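Long-range contacts in 4-hydroxybutyrate CoA-transferase (Porphyromonas gingivalis, PDB 3EH7), which probably transfers coenzyme A from an acyl-CoA such as acetyl-CoA to a carboxylate such as 4-hydroxybutyrate: residues P40-D45 with A183-Y188; F244-V249 with M275-V280; P103-E108 with Q341-R346. All coordinates share one frame; numbering follows the deposited sequence. Where two conformers were deposited one is given.

Contact 1 of 3, residues P40-D45 with A183-Y188; sequences PQSCVD and ADYPIY
Gln-41 pushes its side chain between two tyrosines of the loop 183-188, Tyr-185 on one side and Tyr-188 on the other. The tight part lies on the Tyr-185 side. There the CB of Gln-41 rests over the ring face in a CH-pi contact, 4.0 Å from the ring centroid, and farther out Gln-41 CD comes to 3.3 Å from Tyr-185 CE1, the amide tilted 36° from the ring. The phenol oxygen meets the start of helix 41-49, where Gln-41 N donates to Tyr-185 OH over 2.8 Å. A tyrosine suits this place because its hydroxyl can accept from the helix N-H while it also bonds Glu-158, whose carboxylate takes the next two amides, Ser-42 N and Cys-43 N. A chi1 of 61° sets Tyr-185 CG between the backbone N and the carbonyl carbon, and Ser-42 OG approaches the ring obliquely, 3.5 Å from CE2.

Toward solvent the grip slackens. Tyr-188, an exposed residue, meets the tip of Gln-41 with its own tip: NE2 sits 3.5 Å above the ring centre, and amide and ring are stacked, their planes 17° apart. The same NE2 makes just a weak hydrogen bond of 3.5 Å to Pro-186 O. A water bridges this side, donating to both Gln-41 OE1 and Pro-186 O, the latter at 2.6 Å. Glutamine, long, flat and polar at its end, can thus stack on one ring, that of Tyr-188, and lay its CB over another while its amide still binds water and backbone.

Helix 41-49 follows strand 30-33, and the loop follows strand 179-183, so the contact joins two strand-exit segments at the C-terminal ends of strands of the parallel, Rossmann-like alpha/beta sheet.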
loop_
_atom_site.group_PDB
_atom_site.type_symbol
_atom_site.label_atom_id
_atom_site.label_comp_id
_atom_site.label_asym_id
_atom_site.label_seq_id
_atom_site.Cartn_x
_atom_site.Cartn_y
_atom_site.Cartn_z
ATOM N N PRO A 40 -7.866 -5.648 30.098
ATOM C CA PRO A 40 -8.382 -5.414 31.447
ATOM C C PRO A 40 -8.858 -6.719 32.123
ATOM O O PRO A 40 -10.013 -7.097 31.996
ATOM C CB PRO A 40 -9.554 -4.458 31.190
ATOM C CG PRO A 40 -10.020 -4.834 29.836
ATOM C CD PRO A 40 -8.784 -5.138 29.066
ATOM N N GLN A 41 -7.967 -7.365 32.864
ATOM C CA GLN A 41 -8.215 -8.714 33.359
ATOM C C GLN A 41 -9.434 -8.861 34.267
ATOM O O GLN A 41 -10.141 -9.864 34.145
ATOM C CB GLN A 41 -6.968 -9.276 34.062
ATOM C CG GLN A 41 -5.787 -9.415 33.138
ATOM C CD GLN A 41 -4.509 -9.754 33.867
ATOM O OE1 GLN A 41 -4.528 -10.479 34.880
ATOM N NE2 GLN A 41 -3.382 -9.218 33.370
ATOM N N SER A 42 -9.687 -7.907 35.171
ATOM C CA SER A 42 -10.856 -8.013 36.077
ATOM C C SER A 42 -12.186 -7.959 35.337
ATOM O O SER A 42 -13.112 -8.732 35.633
ATOM C CB SER A 42 -10.870 -6.916 37.139
ATOM O OG SER A 42 -9.674 -6.943 37.865
ATOM N N CYS A 43 -12.291 -7.059 34.369
ATOM C CA CYS A 43 -13.534 -6.949 33.604
ATOM C C CYS A 43 -13.719 -8.137 32.686
ATOM O O CYS A 43 -14.838 -8.592 32.500
ATOM C CB CYS A 43 -13.608 -5.647 32.824
ATOM S SG CYS A 43 -13.834 -4.211 33.913
ATOM N N VAL A 44 -12.629 -8.652 32.124
ATOM C CA VAL A 44 -12.729 -9.834 31.279
ATOM C C VAL A 44 -13.243 -11.008 32.096
ATOM O O VAL A 44 -14.112 -11.740 31.634
ATOM C CB VAL A 44 -11.400 -10.202 30.586
ATOM C CG1 VAL A 44 -11.451 -11.653 30.065
ATOM C CG2 VAL A 44 -11.136 -9.274 29.434
ATOM N N ASP A 45 -12.737 -11.177 33.316
ATOM C CA ASP A 45 -13.228 -12.252 34.185
ATOM C C ASP A 45 -14.712 -12.104 34.464
ATOM O O ASP A 45 -15.454 -13.080 34.430
ATOM C CB ASP A 45 -12.505 -12.270 35.526
ATOM C CG ASP A 45 -11.099 -12.794 35.430
ATOM O OD1 ASP A 45 -10.672 -13.184 34.328
ATOM O OD2 ASP A 45 -10.406 -12.817 36.470
ATOM N N ALA A 183 -8.414 -2.043 40.507
ATOM C CA ALA A 183 -7.699 -3.319 40.451
ATOM C C ALA A 183 -6.249 -3.221 40.955
ATOM O O ALA A 183 -5.691 -2.134 41.103
ATOM C CB ALA A 183 -7.741 -3.867 39.055
ATOM N N ASP A 184 -5.645 -4.378 41.213
ATOM C CA ASP A 184 -4.236 -4.443 41.614
ATOM C C ASP A 184 -3.669 -5.810 41.235
ATOM O O ASP A 184 -3.820 -6.788 41.953
ATOM C CB ASP A 184 -4.102 -4.165 43.119
ATOM C CG ASP A 184 -2.641 -4.066 43.584
ATOM O OD1 ASP A 184 -1.727 -4.008 42.729
ATOM O OD2 ASP A 184 -2.423 -4.056 44.822
ATOM N N TYR A 185 -3.053 -5.897 40.072
ATOM C CA TYR A 185 -2.595 -7.194 39.605
ATOM C C TYR A 185 -1.518 -6.964 38.580
ATOM O O TYR A 185 -1.528 -5.939 37.913
ATOM C CB TYR A 185 -3.745 -8.041 39.021
ATOM C CG TYR A 185 -4.438 -7.437 37.816
ATOM C CD1 TYR A 185 -3.801 -7.376 36.571
ATOM C CD2 TYR A 185 -5.723 -6.921 37.914
ATOM C CE1 TYR A 185 -4.416 -6.813 35.467
ATOM C CE2 TYR A 185 -6.350 -6.338 36.814
ATOM C CZ TYR A 185 -5.692 -6.281 35.589
ATOM O OH TYR A 185 -6.295 -5.724 34.469
ATOM N N PRO A 186 -0.575 -7.905 38.471
ATOM C CA PRO A 186 0.459 -7.738 37.485
ATOM C C PRO A 186 -0.131 -7.847 36.080
ATOM O O PRO A 186 -0.933 -8.736 35.805
ATOM C CB PRO A 186 1.430 -8.889 37.787
ATOM C CG PRO A 186 0.606 -9.898 38.518
ATOM C CD PRO A 186 -0.322 -9.069 39.347
ATOM N N ILE A 187 0.238 -6.939 35.195
ATOM C CA ILE A 187 -0.294 -7.008 33.837
ATOM C C ILE A 187 0.349 -8.210 33.126
ATOM O O ILE A 187 1.302 -8.778 33.649
ATOM C CB ILE A 187 -0.110 -5.682 33.080
ATOM C CG1 ILE A 187 1.355 -5.397 32.774
ATOM C CG2 ILE A 187 -0.715 -4.507 33.899
ATOM C CD1 ILE A 187 1.532 -4.109 31.922
ATOM N N TYR A 188 -0.172 -8.617 31.970
ATOM C CA TYR A 188 0.390 -9.788 31.265
ATOM C C TYR A 188 1.835 -9.507 30.899
ATOM O O TYR A 188 2.147 -8.418 30.423
ATOM C CB TYR A 188 -0.412 -10.162 30.007
ATOM C CG TYR A 188 -1.767 -10.758 30.314
ATOM C CD1 TYR A 188 -1.890 -11.866 31.142
ATOM C CD2 TYR A 188 -2.928 -10.215 29.782
ATOM C CE1 TYR A 188 -3.138 -12.423 31.440
ATOM C CE2 TYR A 188 -4.187 -10.766 30.075
ATOM C CZ TYR A 188 -4.283 -11.865 30.898
ATOM O OH TYR A 188 -5.518 -12.407 31.190
HETATM O O HOH W 1 -2.285 -10.681 36.815
#

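Contact 2 of 3, residues F244-V249 with M275-V280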
loop_
_atom_site.group_PDB
_atom_site.type_symbol
_atom_site.label_atom_id
_atom_site.label_comp_id
_atom_site.label_asym_id
_atom_site.label_seq_id
_atom_site.Cartn_x
_atom_site.Cartn_y
_atom_site.Cartn_z
ATOM N N PHE A 244 7.714 -2.377 21.427
ATOM C CA PHE A 244 9.002 -2.944 21.829
ATOM C C PHE A 244 8.872 -3.692 23.144
ATOM O O PHE A 244 7.792 -3.718 23.748
ATOM C CB PHE A 244 10.151 -1.927 21.809
ATOM C CG PHE A 244 10.050 -0.848 22.841
ATOM C CD1 PHE A 244 10.489 -1.054 24.134
ATOM C CD2 PHE A 244 9.548 0.403 22.497
ATOM C CE1 PHE A 244 10.399 -0.036 25.093
ATOM C CE2 PHE A 244 9.456 1.411 23.445
ATOM C CZ PHE A 244 9.910 1.192 24.751
ATOM N N SER A 245 9.970 -4.316 23.552
ATOM C CA SER A 245 9.966 -5.255 24.650
ATOM C C SER A 245 11.342 -5.273 25.295
ATOM O O SER A 245 12.099 -4.316 25.157
ATOM C CB SER A 245 9.595 -6.655 24.132
ATOM O OG SER A 245 9.213 -7.519 25.175
ATOM N N ASP A 246 11.668 -6.402 25.939
ATOM C CA ASP A 246 12.864 -6.513 26.765
ATOM C C ASP A 246 14.126 -6.279 25.983
ATOM O O ASP A 246 15.035 -5.603 26.479
ATOM C CB ASP A 246 12.934 -7.878 27.463
ATOM C CG ASP A 246 11.913 -8.004 28.589
ATOM O OD1 ASP A 246 12.300 -7.856 29.772
ATOM O OD2 ASP A 246 10.716 -8.235 28.283
ATOM N N GLY A 247 14.185 -6.843 24.776
ATOM C CA GLY A 247 15.392 -6.803 23.929
ATOM C C GLY A 247 15.825 -5.382 23.591
ATOM O O GLY A 247 17.012 -5.086 23.591
ATOM N N VAL A 248 14.840 -4.510 23.330
ATOM C CA VAL A 248 15.102 -3.106 23.022
ATOM C C VAL A 248 15.618 -2.399 24.261
ATOM O O VAL A 248 16.631 -1.707 24.190
ATOM C CB VAL A 248 13.854 -2.358 22.401
ATOM C CG1 VAL A 248 13.934 -0.852 22.629
ATOM C CG2 VAL A 248 13.767 -2.633 20.900
ATOM N N VAL A 249 14.946 -2.595 25.394
ATOM C CA VAL A 249 15.341 -1.931 26.645
ATOM C C VAL A 249 16.769 -2.293 27.039
ATOM O O VAL A 249 17.502 -1.465 27.595
ATOM C CB VAL A 249 14.392 -2.279 27.802
ATOM C CG1 VAL A 249 14.958 -1.759 29.138
ATOM C CG2 VAL A 249 12.983 -1.742 27.557
HETATM N N MSE A 275 4.856 -4.618 25.455
HETATM C CA MSE A 275 4.702 -5.881 26.176
HETATM C C MSE A 275 6.069 -6.502 26.452
HETATM O O MSE A 275 6.953 -6.464 25.596
HETATM C CB MSE A 275 3.842 -6.851 25.366
HETATM C CG MSE A 275 3.673 -8.202 26.032
HETATM SE SE MSE A 275 2.196 -9.213 25.312
HETATM C CE MSE A 275 1.719 -8.060 23.840
ATOM N N GLY A 276 6.239 -7.063 27.642
ATOM C CA GLY A 276 7.511 -7.675 28.006
ATOM C C GLY A 276 7.463 -8.157 29.425
ATOM O O GLY A 276 6.398 -8.474 29.925
ATOM N N SER A 277 8.615 -8.203 30.079
ATOM C CA SER A 277 8.691 -8.671 31.442
ATOM C C SER A 277 8.281 -7.560 32.392
ATOM O O SER A 277 8.127 -6.397 32.006
ATOM C CB SER A 277 10.113 -9.128 31.786
ATOM O OG SER A 277 10.974 -8.008 31.907
ATOM N N GLU A 278 8.132 -7.932 33.657
ATOM C CA GLU A 278 7.872 -6.961 34.710
ATOM C C GLU A 278 8.953 -5.881 34.713
ATOM O O GLU A 278 8.690 -4.713 35.011
ATOM C CB GLU A 278 7.764 -7.669 36.064
ATOM C CG GLU A 278 6.779 -7.025 37.034
ATOM C CD GLU A 278 5.453 -6.582 36.388
ATOM O OE1 GLU A 278 4.864 -7.324 35.532
ATOM O OE2 GLU A 278 5.006 -5.466 36.743
ATOM N N ASP A 279 10.161 -6.257 34.322
ATOM C CA ASP A 279 11.252 -5.308 34.216
ATOM C C ASP A 279 10.977 -4.204 33.208
ATOM O O ASP A 279 11.273 -3.043 33.482
ATOM C CB ASP A 279 12.540 -6.025 33.832
ATOM C CG ASP A 279 13.733 -5.110 33.825
ATOM O OD1 ASP A 279 13.806 -4.165 34.639
ATOM O OD2 ASP A 279 14.618 -5.336 32.987
ATOM N N VAL A 280 10.436 -4.549 32.037
ATOM C CA VAL A 280 10.112 -3.526 31.025
ATOM C C VAL A 280 9.091 -2.526 31.565
ATOM O O VAL A 280 9.232 -1.307 31.363
ATOM C CB VAL A 280 9.583 -4.148 29.712
ATOM C CG1 VAL A 280 8.862 -3.110 28.862
ATOM C CG2 VAL A 280 10.732 -4.753 28.941
#
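Asp-246 and Ser-277 meet where two helices start beside each other, each following a strand from the parallel part of the larger, mixed sheet of this alpha/beta fold: helix 246-253 comes after strand 238-240, helix 278-284 after the neighbouring strand 269-271. The carboxylate of Asp-246 takes two hydrogen bonds, one per oxygen and both on syn lone pairs. OD2 accepts from Ser-277 N at 2.8 Å, and OD1 accepts from Ser-277 OG at a short 2.5 Å. Aspartate fits because its paired oxygens match the paired N-H and O-H of one serine. Ser-245 adds a second link, its OG donating to Met-275 O in the carbonyl plane with a C=O...O angle of 138°. Between these bonds lies Gly-276, whose lack of a side chain lets Asp-246 OD2 approach its CA to 3.3 Å.

Val-280 CG2 packs 3.5 Å from Asp-246 CG and, as an apolar pair, against Val-249 CG2, a place suited to short, branched side chains.

Farther out, Tyr-281 OH bonds Gly-276 N. Asp-279 forms a salt bridge with Arg-253, which may offset the repulsion between its carboxylate and that of Asp-246.

Ser-277 is itself the N-cap of its helix: with OG between the backbone N and the carbonyl carbon (chi1 72°), that oxygen also accepts a weak capping bond of 3.1 Å from Asp-279 N.

Contact 3 of 3, residues P103-E108 with Q341-R346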
loop_
_atom_site.group_PDB
_atom_site.type_symbol
_atom_site.label_atom_id
_atom_site.label_comp_id
_atom_site.label_asym_id
_atom_site.label_seq_id
_atom_site.Cartn_x
_atom_site.Cartn_y
_atom_site.Cartn_z
ATOM N N PRO A 103 -10.914 -6.842 7.998
ATOM C CA PRO A 103 -9.616 -6.427 7.397
ATOM C C PRO A 103 -9.472 -4.901 7.356
ATOM O O PRO A 103 -10.370 -4.185 6.904
ATOM C CB PRO A 103 -9.642 -7.027 5.979
ATOM C CG PRO A 103 -10.873 -7.903 5.909
ATOM C CD PRO A 103 -11.790 -7.549 7.050
ATOM N N VAL A 104 -8.376 -4.387 7.884
ATOM C CA VAL A 104 -8.177 -2.955 7.931
ATOM C C VAL A 104 -6.688 -2.748 8.129
ATOM O O VAL A 104 -6.029 -3.619 8.660
ATOM C CB VAL A 104 -8.992 -2.332 9.092
ATOM C CG1 VAL A 104 -8.590 -2.961 10.391
ATOM C CG2 VAL A 104 -8.851 -0.792 9.111
ATOM N N PHE A 105 -6.141 -1.636 7.667
ATOM C CA PHE A 105 -4.775 -1.284 8.044
ATOM C C PHE A 105 -4.805 -0.792 9.491
ATOM O O PHE A 105 -5.673 -0.028 9.863
ATOM C CB PHE A 105 -4.222 -0.180 7.171
ATOM C CG PHE A 105 -3.888 -0.611 5.762
ATOM C CD1 PHE A 105 -3.293 -1.829 5.511
ATOM C CD2 PHE A 105 -4.144 0.253 4.686
ATOM C CE1 PHE A 105 -2.970 -2.210 4.206
ATOM C CE2 PHE A 105 -3.799 -0.107 3.402
ATOM C CZ PHE A 105 -3.222 -1.360 3.158
ATOM N N PHE A 106 -3.850 -1.213 10.289
ATOM C CA PHE A 106 -3.836 -0.871 11.713
ATOM C C PHE A 106 -3.901 0.663 11.929
ATOM O O PHE A 106 -4.716 1.147 12.711
ATOM C CB PHE A 106 -2.593 -1.483 12.356
ATOM C CG PHE A 106 -2.603 -1.493 13.866
ATOM C CD1 PHE A 106 -3.730 -1.146 14.610
ATOM C CD2 PHE A 106 -1.456 -1.875 14.549
ATOM C CE1 PHE A 106 -3.685 -1.159 16.002
ATOM C CE2 PHE A 106 -1.420 -1.903 15.920
ATOM C CZ PHE A 106 -2.534 -1.552 16.656
ATOM N N TYR A 107 -3.065 1.426 11.223
ATOM C CA TYR A 107 -3.081 2.896 11.346
ATOM C C TYR A 107 -4.412 3.572 10.994
ATOM O O TYR A 107 -4.653 4.691 11.412
ATOM C CB TYR A 107 -1.918 3.545 10.568
ATOM C CG TYR A 107 -2.225 3.794 9.120
ATOM C CD1 TYR A 107 -2.030 2.801 8.185
ATOM C CD2 TYR A 107 -2.769 5.019 8.685
ATOM C CE1 TYR A 107 -2.309 3.003 6.846
ATOM C CE2 TYR A 107 -3.064 5.223 7.344
ATOM C CZ TYR A 107 -2.826 4.198 6.435
ATOM O OH TYR A 107 -3.091 4.330 5.099
ATOM N N GLU A 108 -5.265 2.888 10.229
ATOM C CA GLU A 108 -6.554 3.396 9.804
ATOM C C GLU A 108 -7.691 3.132 10.789
ATOM O O GLU A 108 -8.774 3.712 10.665
ATOM C CB GLU A 108 -6.945 2.793 8.444
ATOM C CG GLU A 108 -6.724 3.706 7.260
ATOM C CD GLU A 108 -7.347 3.154 5.980
ATOM O OE1 GLU A 108 -6.910 2.090 5.499
ATOM O OE2 GLU A 108 -8.305 3.781 5.465
ATOM N N GLN A 341 2.351 -4.714 10.084
ATOM C CA GLN A 341 3.652 -4.791 9.414
ATOM C C GLN A 341 3.680 -4.054 8.071
ATOM O O GLN A 341 4.644 -3.348 7.768
ATOM C CB GLN A 341 4.170 -6.238 9.306
ATOM C CG GLN A 341 3.366 -7.195 8.475
ATOM C CD GLN A 341 3.899 -8.625 8.558
ATOM O OE1 GLN A 341 3.940 -9.213 9.634
ATOM N NE2 GLN A 341 4.289 -9.184 7.423
ATOM N N VAL A 342 2.610 -4.175 7.284
ATOM C CA VAL A 342 2.567 -3.488 5.995
ATOM C C VAL A 342 2.656 -1.979 6.167
ATOM O O VAL A 342 3.203 -1.296 5.308
ATOM C CB VAL A 342 1.314 -3.862 5.184
ATOM C CG1 VAL A 342 0.039 -3.501 5.959
ATOM C CG2 VAL A 342 1.329 -3.197 3.766
ATOM N N ASP A 343 2.154 -1.439 7.281
ATOM C CA ASP A 343 2.263 -0.003 7.530
ATOM C C ASP A 343 3.730 0.394 7.517
ATOM O O ASP A 343 4.112 1.441 6.976
ATOM C CB ASP A 343 1.649 0.417 8.888
ATOM C CG ASP A 343 0.157 0.075 9.037
ATOM O OD1 ASP A 343 -0.485 -0.313 8.016
ATOM O OD2 ASP A 343 -0.403 0.205 10.197
ATOM N N TYR A 344 4.564 -0.451 8.123
ATOM C CA TYR A 344 5.990 -0.197 8.229
ATOM C C TYR A 344 6.735 -0.497 6.921
ATOM O O TYR A 344 7.705 0.157 6.621
ATOM C CB TYR A 344 6.600 -0.949 9.436
ATOM C CG TYR A 344 6.236 -0.250 10.717
ATOM C CD1 TYR A 344 7.001 0.824 11.207
ATOM C CD2 TYR A 344 5.084 -0.585 11.390
ATOM C CE1 TYR A 344 6.628 1.504 12.346
ATOM C CE2 TYR A 344 4.694 0.115 12.527
ATOM C CZ TYR A 344 5.463 1.153 12.988
ATOM O OH TYR A 344 5.044 1.827 14.097
ATOM N N VAL A 345 6.268 -1.451 6.129
ATOM C CA VAL A 345 6.881 -1.662 4.811
ATOM C C VAL A 345 6.664 -0.390 4.014
ATOM O O VAL A 345 7.598 0.143 3.407
ATOM C CB VAL A 345 6.262 -2.857 4.094
ATOM C CG1 VAL A 345 6.736 -2.940 2.596
ATOM C CG2 VAL A 345 6.529 -4.139 4.886
ATOM N N ARG A 346 5.435 0.158 4.069
ATOM C CA ARG A 346 5.132 1.345 3.281
ATOM C C ARG A 346 5.831 2.588 3.810
ATOM O O ARG A 346 6.309 3.391 3.021
ATOM C CB ARG A 346 3.634 1.554 3.132
ATOM C CG ARG A 346 3.063 0.572 2.131
ATOM C CD ARG A 346 1.570 0.565 2.124
ATOM N NE ARG A 346 1.068 -0.487 1.260
ATOM C CZ ARG A 346 -0.152 -0.513 0.728
ATOM N NH1 ARG A 346 -1.045 0.445 0.962
ATOM N NH2 ARG A 346 -0.478 -1.523 -0.049
HETATM O O HOH W 2 -1.894 -2.452 8.682
#
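Asp-343 stands with its carboxylate nearly perpendicular to two aromatic rings, 81° from the plane of Phe-105 and 82° from that of Tyr-107. Its OD1 lies in the plane of the Tyr-107 ring, at the edge, 3.5 Å from CD1, where the ring hydrogens carry slight positive charge. OD2 accepts from Tyr-107 N at 3.1 Å on the syn side, 30° out of the carboxylate plane, and from Asn-299. A water bridges the preceding amide, accepting from Phe-106 N and donating to Asp-343 OD1 at 2.6 Å.

Phe-105 crosses both Val-342 and Arg-346 at about a right angle. Val-342 CG1 lies 3.7 Å from Phe-105 CE1. In one of two Arg-346 conformers, Phe-105 CZ stands over one face of the guanidinium, 3.6 Å from NH1, and the extended arginine chain carries that group on to salt bridges with Glu-388 of its own chain through NE and with Glu-388 of the second subunit through NH1.

The contact joins the two family domains at the dimer interface. A compact acid suits the buried centre: backbone, water and Asn-299 satisfy Asp-343 and would tend to stabilise its ionised form.

Contacts 1 and 2 are neighbours, their centres 19 Å apart, and they touch lightly where Ile-187 O packs 4.3 Å from Glu-278 OE1. Tyr-281 ties them more firmly, since its hydroxyl bonds both Tyr-188 O of contact 1 and Gly-276 N of contact 2. Contact 3 stands apart, with nearest atoms about 14 Å from contact 1 and about 9 Å from contact 2. Along the chain contact 1 closes before contact 2 opens, whereas contact 3 encloses contact 2 and alternates with contact 1. The Cys-64 to Cys-329 disulfide adds a covalent tie between the two family regions that contact 3 brings together, and contact 3 alone of the three reaches the second subunit.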